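Local coordinates for protein endo-1,4-beta-xylanase 1 (Hypocrea jecorina, PDB 1XYN) that hydrolyses the internal 1,4-beta-xylosidic linkages of xylan, the plant cell-wall hemicellulose, releasing xylooligosaccharides and xylose, at residues Y77-D81 against P131-V137; T96-A100 against R128-R132; T101-N107 against Q123-N129. All coordinates share one frame; numbering follows the deposited sequence.

Contact 1 (Y77-D81 against P131-V137); sequences YIMED and PRTSGTV. With CA (calcium ion), chain B.
Glu-80 and Arg-132 carry the charged part of this contact. The two side chains run side by side in the same direction, and Arg-132 presents NE and NH2 to a single carboxylate oxygen: OE1 of Glu-80 lies 2.7 Å from NE of Arg-132 and only slightly farther from NH2. OE1 sits in the guanidinium plane, NE meeting it almost end-on to its C-O bond and NH2 from above the carboxylate plane; the two flat groups are turned 48° apart. The Glu-80 chain bends at chi2 (-64°), which turns the carboxylate toward the arginine. NH2 of Arg-132 also donates to O of Thr-136 at 2.7 Å, so bonds fix the edge of the guanidinium while CA of Gly-135 packs against one face, off centre. The other carboxylate oxygen, OE2, is bonded to Tyr-102 OH.

Backbone bonding adds a second tie, N of Arg-132 to O of Glu-80 at 2.8 Å (N-H...O 162°), while CA of Pro-131 makes a CA-H...O contact to the same oxygen.

The apolar contact pairs CG1 of Val-137 with CG2 of Ile-78 at 3.7 Å; the other valine methyl, CG2, rests against the Glu-80 carboxylate, 3.5 Å from OE2.

OD2 of Asp-81 binds the calcium ion at 2.6 Å, with His-83 as the other protein ligand, and OD1 lies 3.3 Å from CB of Pro-131.

Glu-80 and Asp-81 form a classic beta bulge opposite Leu-63 of strand 60-70, where the chain turns a corner after strand 74-79. The contact thereby joins this strand of the larger sheet to strand 135-137, at the margin of the five-stranded antiparallel sheet, with Phe-50 of strand 48-56 packing on Glu-80, Arg-132 and Val-137.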
# COMPACT_ATOMS: atom_id res chain seq x y z
N TYR A 77 -2.54 -11.29 -11.59
CA TYR A 77 -2.40 -10.48 -12.79
C TYR A 77 -1.97 -11.38 -13.93
O TYR A 77 -1.25 -12.35 -13.73
CB TYR A 77 -1.28 -9.43 -12.66
CG TYR A 77 -1.45 -8.33 -11.64
CD1 TYR A 77 -1.48 -8.62 -10.28
CD2 TYR A 77 -1.50 -6.99 -12.03
CE1 TYR A 77 -1.54 -7.62 -9.33
CE2 TYR A 77 -1.56 -5.97 -11.09
CZ TYR A 77 -1.58 -6.30 -9.74
OH TYR A 77 -1.63 -5.32 -8.77
N ILE A 78 -2.41 -11.03 -15.13
CA ILE A 78 -2.04 -11.73 -16.34
C ILE A 78 -1.76 -10.55 -17.26
O ILE A 78 -2.65 -10.05 -17.95
CB ILE A 78 -3.18 -12.61 -16.91
CG1 ILE A 78 -3.48 -13.75 -15.93
CG2 ILE A 78 -2.76 -13.18 -18.27
CD1 ILE A 78 -4.76 -14.50 -16.23
N MET A 79 -0.54 -10.04 -17.13
CA MET A 79 -0.08 -8.89 -17.89
C MET A 79 0.14 -9.17 -19.35
O MET A 79 0.93 -10.04 -19.70
CB MET A 79 1.20 -8.33 -17.28
CG MET A 79 0.99 -7.55 -16.01
SD MET A 79 2.53 -7.14 -15.21
CE MET A 79 2.10 -7.57 -13.52
N GLU A 80 -0.58 -8.45 -20.19
CA GLU A 80 -0.48 -8.59 -21.63
C GLU A 80 0.47 -7.54 -22.15
O GLU A 80 1.02 -7.64 -23.25
CB GLU A 80 -1.85 -8.44 -22.29
CG GLU A 80 -2.86 -9.48 -21.82
CD GLU A 80 -2.44 -10.89 -22.21
OE1 GLU A 80 -2.29 -11.14 -23.42
OE2 GLU A 80 -2.27 -11.75 -21.32
N ASP A 81 0.71 -6.56 -21.29
CA ASP A 81 1.58 -5.45 -21.61
C ASP A 81 2.02 -4.77 -20.33
O ASP A 81 1.28 -4.75 -19.35
CB ASP A 81 0.82 -4.48 -22.49
CG ASP A 81 1.70 -3.45 -23.11
OD1 ASP A 81 2.94 -3.62 -23.17
OD2 ASP A 81 1.11 -2.45 -23.54
N PRO A 131 4.55 -8.47 -25.38
CA PRO A 131 3.47 -7.51 -25.10
C PRO A 131 2.55 -7.22 -26.27
O PRO A 131 3.00 -7.09 -27.42
CB PRO A 131 4.24 -6.26 -24.68
CG PRO A 131 5.50 -6.79 -24.11
CD PRO A 131 5.86 -7.86 -25.11
N ARG A 132 1.26 -7.11 -25.97
CA ARG A 132 0.22 -6.80 -26.95
C ARG A 132 -0.87 -5.96 -26.29
O ARG A 132 -0.95 -5.87 -25.07
CB ARG A 132 -0.39 -8.08 -27.56
CG ARG A 132 -0.99 -9.03 -26.55
CD ARG A 132 -1.71 -10.24 -27.18
NE ARG A 132 -2.30 -11.06 -26.13
CZ ARG A 132 -3.02 -12.16 -26.31
NH1 ARG A 132 -3.26 -12.61 -27.53
NH2 ARG A 132 -3.47 -12.84 -25.27
N THR A 133 -1.69 -5.33 -27.13
CA THR A 133 -2.79 -4.50 -26.66
C THR A 133 -4.13 -5.00 -27.18
O THR A 133 -5.17 -4.38 -26.94
CB THR A 133 -2.59 -3.04 -27.10
OG1 THR A 133 -2.27 -3.00 -28.50
CG2 THR A 133 -1.48 -2.39 -26.31
N SER A 134 -4.12 -6.15 -27.86
CA SER A 134 -5.33 -6.75 -28.44
C SER A 134 -5.21 -8.28 -28.39
O SER A 134 -4.16 -8.83 -28.74
CB SER A 134 -5.47 -6.34 -29.91
OG SER A 134 -5.27 -4.95 -30.10
N GLY A 135 -6.27 -8.96 -27.97
CA GLY A 135 -6.22 -10.41 -27.93
C GLY A 135 -7.22 -11.10 -27.04
O GLY A 135 -8.21 -10.51 -26.60
N THR A 136 -7.00 -12.40 -26.83
CA THR A 136 -7.85 -13.22 -25.98
C THR A 136 -6.92 -13.83 -24.96
O THR A 136 -5.78 -14.18 -25.27
CB THR A 136 -8.49 -14.38 -26.76
OG1 THR A 136 -9.29 -13.86 -27.83
CG2 THR A 136 -9.36 -15.24 -25.84
N VAL A 137 -7.41 -13.96 -23.73
CA VAL A 137 -6.64 -14.52 -22.64
C VAL A 137 -7.39 -15.73 -22.08
O VAL A 137 -8.40 -15.56 -21.38
CB VAL A 137 -6.41 -13.48 -21.51
CG1 VAL A 137 -5.71 -14.10 -20.31
CG2 VAL A 137 -5.60 -12.32 -22.03
CA CA B . 2.99 -1.42 -25.09

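Contact 2 (T96-A100 against R128-R132); sequences TSDGA and RNSPR
Arg-128 reaches Asp-98 with CG opposite its own backbone N (chi1 -174°) and the chain stretched through to NE, while a chi4 of 96° turns the guanidinium edge to the carbonyl of Asp-98. That carbonyl belongs to a type I' beta turn running from Ser-97 to Ala-100, the hairpin turn between strands 90-97 and 100-109; N of Ala-100 closes the turn onto O of Ser-97 at 3.3 Å, and N of Ser-97 returns a bond to O of Ala-100. O of Asp-98 accepts NH2 of Arg-128 at 2.9 Å (N-H...O 160°). It lies in the guanidinium plane, although the donor is tilted from the carbonyl plane. A weak second bond comes from NH1 of Arg-128.

Both faces of this guanidinium are also covered. CB of Ala-100 lies over one face, 3.4 Å from NH2 of Arg-128, and NE of Arg-132 lies over the centre of the opposite face. NE of Arg-128 donates to O of Ser-130 at 2.7 Å, which ties the arginine back to its own loop, and NH1 is bonded to Tyr-102 OH. The like charge of Arg-132 is probably moderated by its salt bridge to Glu-80. A leucine in place of Arg-128 would probably leave the carbonyls of Asp-98 and Ser-130, and the Tyr-102 hydroxyl, without these donors and weaken the tie between turn and loop.

Asp-98 directs its carboxylate to other partners: OD1 bonds to Thr-138 OG1 and OD2 takes a bond from OG of Ser-97. Between the turn and the loop, a small apolar touch remains where CB of Ala-100 meets CB of Ser-130 at 4.1 Å.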
# COMPACT_ATOMS: atom_id res chain seq x y z
N THR A 96 2.92 -21.33 -21.86
CA THR A 96 2.73 -20.82 -23.20
C THR A 96 1.23 -20.77 -23.40
O THR A 96 0.53 -21.77 -23.22
CB THR A 96 3.39 -21.74 -24.24
OG1 THR A 96 4.78 -21.86 -23.92
CG2 THR A 96 3.25 -21.15 -25.65
N SER A 97 0.73 -19.58 -23.69
CA SER A 97 -0.69 -19.42 -23.87
C SER A 97 -0.98 -18.25 -24.79
O SER A 97 -0.27 -17.25 -24.78
CB SER A 97 -1.36 -19.18 -22.51
OG SER A 97 -2.76 -19.29 -22.60
N ASP A 98 -1.97 -18.45 -25.65
CA ASP A 98 -2.44 -17.44 -26.58
C ASP A 98 -1.43 -16.70 -27.44
O ASP A 98 -1.48 -15.47 -27.56
CB ASP A 98 -3.32 -16.45 -25.81
CG ASP A 98 -4.35 -17.15 -24.96
OD1 ASP A 98 -5.30 -17.73 -25.53
OD2 ASP A 98 -4.20 -17.16 -23.72
N GLY A 99 -0.52 -17.44 -28.07
CA GLY A 99 0.47 -16.82 -28.94
C GLY A 99 1.81 -16.43 -28.34
O GLY A 99 2.68 -15.93 -29.05
N ALA A 100 2.00 -16.67 -27.04
CA ALA A 100 3.27 -16.32 -26.42
C ALA A 100 3.50 -17.03 -25.10
O ALA A 100 2.60 -17.68 -24.56
CB ALA A 100 3.36 -14.82 -26.22
N ARG A 128 3.37 -11.63 -19.91
CA ARG A 128 3.57 -12.00 -21.30
C ARG A 128 4.92 -11.55 -21.83
O ARG A 128 5.28 -10.37 -21.71
CB ARG A 128 2.44 -11.42 -22.15
CG ARG A 128 2.47 -11.87 -23.58
CD ARG A 128 1.30 -11.31 -24.34
NE ARG A 128 1.23 -11.85 -25.70
CZ ARG A 128 0.48 -12.88 -26.06
NH1 ARG A 128 -0.29 -13.50 -25.18
NH2 ARG A 128 0.49 -13.30 -27.32
N ASN A 129 5.66 -12.47 -22.45
CA ASN A 129 6.98 -12.15 -22.98
C ASN A 129 6.93 -11.32 -24.26
O ASN A 129 7.90 -10.67 -24.62
CB ASN A 129 7.81 -13.44 -23.19
CG ASN A 129 8.12 -14.17 -21.88
OD1 ASN A 129 8.14 -13.57 -20.81
ND2 ASN A 129 8.35 -15.47 -21.97
N SER A 130 5.79 -11.36 -24.93
CA SER A 130 5.60 -10.56 -26.15
C SER A 130 4.36 -9.69 -25.94
O SER A 130 3.25 -10.10 -26.29
CB SER A 130 5.41 -11.47 -27.36
OG SER A 130 6.56 -12.27 -27.58
N PRO A 131 4.55 -8.47 -25.38
CA PRO A 131 3.47 -7.51 -25.10
C PRO A 131 2.55 -7.22 -26.27
O PRO A 131 3.00 -7.09 -27.42
CB PRO A 131 4.24 -6.26 -24.68
CG PRO A 131 5.50 -6.79 -24.11
CD PRO A 131 5.86 -7.86 -25.11
N ARG A 132 1.26 -7.11 -25.97
CA ARG A 132 0.22 -6.80 -26.95
C ARG A 132 -0.87 -5.96 -26.29
O ARG A 132 -0.95 -5.87 -25.07
CB ARG A 132 -0.39 -8.08 -27.56
CG ARG A 132 -0.99 -9.03 -26.55
CD ARG A 132 -1.71 -10.24 -27.18
NE ARG A 132 -2.30 -11.06 -26.13
CZ ARG A 132 -3.02 -12.16 -26.31
NH1 ARG A 132 -3.26 -12.61 -27.53
NH2 ARG A 132 -3.47 -12.84 -25.27

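Contact 3 (T101-N107 against Q123-N129); sequences TYTIWEN and QYISVRN
Tyr-102 OH is gripped by two partners: NH1 of Arg-128 donates to it at 2.6 Å, the hydroxyl oxygen lying close to the guanidinium plane, and OE2 of Glu-80 is its second hydrogen-bond partner. The phenol ring and guanidinium stand nearly perpendicular, 85° apart, and CG of Arg-128 makes a CH-pi contact over the ring face, 4.2 Å from the Tyr-102 centroid.

Tyr-102 and Arg-128 form a non-hydrogen-bonded pair in an antiparallel two-strand pairing, part of the curved larger sheet of the GH11 jelly roll. Reciprocal backbone bonds join Thr-103 with Val-127, Trp-105 with Ile-125, and Asn-107 with Gln-123. On the face bearing those six side chains, CD1 of Trp-105 approaches CG2 of Val-127 at 4.1 Å, and NE1 of Trp-105 donates to OG1 of its own-strand neighbour Thr-103.

At the far end, ND2 of Asn-107 donates to OE1 of Gln-123 at 2.7 Å, almost in line with the acceptor C=O, the side chains running alongside. NE2 of Gln-123 makes a weak bond to Glu-75, the predicted nucleophile. With a weak bond from Arg-109 NE on the same OE1, the Asn-107 bond probably limits rotation of the Gln-123 amide, consistent with a second-shell role at a residue assigned to substrate binding by similarity.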
# COMPACT_ATOMS: atom_id res chain seq x y z
N THR A 101 4.72 -16.90 -24.57
CA THR A 101 5.08 -17.51 -23.30
C THR A 101 4.98 -16.43 -22.22
O THR A 101 5.19 -15.25 -22.48
CB THR A 101 6.53 -18.05 -23.31
OG1 THR A 101 6.81 -18.70 -24.55
CG2 THR A 101 6.72 -19.06 -22.19
N TYR A 102 4.67 -16.86 -21.00
CA TYR A 102 4.53 -15.96 -19.86
C TYR A 102 5.45 -16.41 -18.74
O TYR A 102 5.55 -17.60 -18.47
CB TYR A 102 3.10 -16.00 -19.31
CG TYR A 102 2.03 -15.43 -20.22
CD1 TYR A 102 1.69 -16.07 -21.41
CD2 TYR A 102 1.36 -14.26 -19.88
CE1 TYR A 102 0.71 -15.55 -22.26
CE2 TYR A 102 0.38 -13.73 -20.71
CZ TYR A 102 0.06 -14.37 -21.89
OH TYR A 102 -0.90 -13.84 -22.72
N THR A 103 6.13 -15.47 -18.10
CA THR A 103 6.98 -15.84 -16.97
C THR A 103 6.10 -15.68 -15.73
O THR A 103 5.45 -14.65 -15.53
CB THR A 103 8.27 -14.99 -16.87
OG1 THR A 103 7.93 -13.63 -16.58
CG2 THR A 103 9.03 -15.03 -18.18
N ILE A 104 5.99 -16.75 -14.96
CA ILE A 104 5.17 -16.74 -13.76
C ILE A 104 5.99 -16.29 -12.56
O ILE A 104 7.14 -16.68 -12.42
CB ILE A 104 4.57 -18.13 -13.53
CG1 ILE A 104 3.75 -18.53 -14.76
CG2 ILE A 104 3.71 -18.15 -12.27
CD1 ILE A 104 3.23 -19.95 -14.72
N TRP A 105 5.39 -15.43 -11.73
CA TRP A 105 6.02 -14.91 -10.52
C TRP A 105 5.08 -15.08 -9.35
O TRP A 105 3.86 -15.16 -9.52
CB TRP A 105 6.31 -13.40 -10.63
CG TRP A 105 7.18 -12.99 -11.76
CD1 TRP A 105 6.85 -12.96 -13.09
CD2 TRP A 105 8.50 -12.46 -11.67
NE1 TRP A 105 7.88 -12.45 -13.82
CE2 TRP A 105 8.92 -12.13 -12.98
CE3 TRP A 105 9.38 -12.24 -10.60
CZ2 TRP A 105 10.18 -11.59 -13.26
CZ3 TRP A 105 10.64 -11.69 -10.87
CH2 TRP A 105 11.02 -11.37 -12.20
N GLU A 106 5.64 -15.15 -8.16
CA GLU A 106 4.85 -15.22 -6.94
C GLU A 106 5.45 -14.12 -6.08
O GLU A 106 6.68 -13.97 -6.01
CB GLU A 106 4.97 -16.57 -6.23
CG GLU A 106 4.26 -16.57 -4.86
CD GLU A 106 3.99 -17.96 -4.29
OE1 GLU A 106 4.90 -18.82 -4.32
OE2 GLU A 106 2.86 -18.20 -3.81
N ASN A 107 4.59 -13.34 -5.44
CA ASN A 107 5.04 -12.25 -4.60
C ASN A 107 4.15 -12.18 -3.39
O ASN A 107 3.11 -12.83 -3.35
CB ASN A 107 4.98 -10.94 -5.39
CG ASN A 107 5.59 -9.78 -4.63
OD1 ASN A 107 6.52 -9.95 -3.84
ND2 ASN A 107 5.09 -8.58 -4.88
N GLN A 123 0.62 -12.88 -4.49
CA GLN A 123 0.24 -12.44 -5.82
C GLN A 123 0.71 -13.49 -6.81
O GLN A 123 1.84 -13.98 -6.70
CB GLN A 123 0.93 -11.12 -6.18
CG GLN A 123 0.62 -9.92 -5.32
CD GLN A 123 1.30 -8.66 -5.84
OE1 GLN A 123 2.51 -8.48 -5.66
NE2 GLN A 123 0.54 -7.80 -6.51
N TYR A 124 -0.14 -13.86 -7.76
CA TYR A 124 0.23 -14.82 -8.79
C TYR A 124 0.24 -14.00 -10.07
O TYR A 124 -0.81 -13.57 -10.55
CB TYR A 124 -0.77 -15.96 -8.89
CG TYR A 124 -0.98 -16.74 -7.62
CD1 TYR A 124 -0.06 -16.69 -6.57
CD2 TYR A 124 -2.12 -17.53 -7.45
CE1 TYR A 124 -0.26 -17.40 -5.39
CE2 TYR A 124 -2.33 -18.23 -6.28
CZ TYR A 124 -1.41 -18.17 -5.26
OH TYR A 124 -1.65 -18.88 -4.10
N ILE A 125 1.42 -13.77 -10.63
CA ILE A 125 1.52 -12.97 -11.83
C ILE A 125 2.03 -13.73 -13.04
O ILE A 125 2.95 -14.52 -12.93
CB ILE A 125 2.44 -11.74 -11.58
CG1 ILE A 125 2.00 -10.97 -10.34
CG2 ILE A 125 2.47 -10.83 -12.81
CD1 ILE A 125 2.97 -9.89 -9.89
N SER A 126 1.42 -13.47 -14.19
CA SER A 126 1.81 -14.08 -15.45
C SER A 126 2.15 -12.91 -16.36
O SER A 126 1.26 -12.18 -16.77
CB SER A 126 0.66 -14.89 -16.07
OG SER A 126 0.38 -16.09 -15.37
N VAL A 127 3.43 -12.69 -16.65
CA VAL A 127 3.84 -11.59 -17.52
C VAL A 127 4.17 -12.06 -18.94
O VAL A 127 5.14 -12.80 -19.14
CB VAL A 127 5.04 -10.82 -16.94
CG1 VAL A 127 5.39 -9.64 -17.84
CG2 VAL A 127 4.75 -10.35 -15.53
N ARG A 128 3.37 -11.63 -19.91
CA ARG A 128 3.57 -12.00 -21.30
C ARG A 128 4.92 -11.55 -21.83
O ARG A 128 5.28 -10.37 -21.71
CB ARG A 128 2.44 -11.42 -22.15
CG ARG A 128 2.47 -11.87 -23.58
CD ARG A 128 1.30 -11.31 -24.34
NE ARG A 128 1.23 -11.85 -25.70
CZ ARG A 128 0.48 -12.88 -26.06
NH1 ARG A 128 -0.29 -13.50 -25.18
NH2 ARG A 128 0.49 -13.30 -27.32
N ASN A 129 5.66 -12.47 -22.45
CA ASN A 129 6.98 -12.15 -22.98
C ASN A 129 6.93 -11.32 -24.26
O ASN A 129 7.90 -10.67 -24.62
CB ASN A 129 7.81 -13.44 -23.19
CG ASN A 129 8.12 -14.17 -21.88
OD1 ASN A 129 8.14 -13.57 -20.81
ND2 ASN A 129 8.35 -15.47 -21.97

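Arg-128 and Arg-132 join the three contacts into one polar network. Arg-132 belongs to contacts 1 and 2, Arg-128 to contacts 2 and 3, and Glu-80 of contact 1 faces both arginines: its OE1 has a long, weak ion pair with Arg-128 NH1 at 3.6 Å, while its OE2 lies 2.9 Å from Tyr-102 OH of contact 3. The strands also meet through the backbone, O of Met-79 lying 2.9 Å from N of Arg-128. Centres of contacts 1 and 2 are about 7 Å apart, those of contacts 1 and 3 about 12 Å. The calcium ion borders contact 1. Tyr-77, on the strand of contact 1, bonds to Glu-164, the predicted proton donor, and Gln-123 of contact 3 bonds weakly to Glu-75.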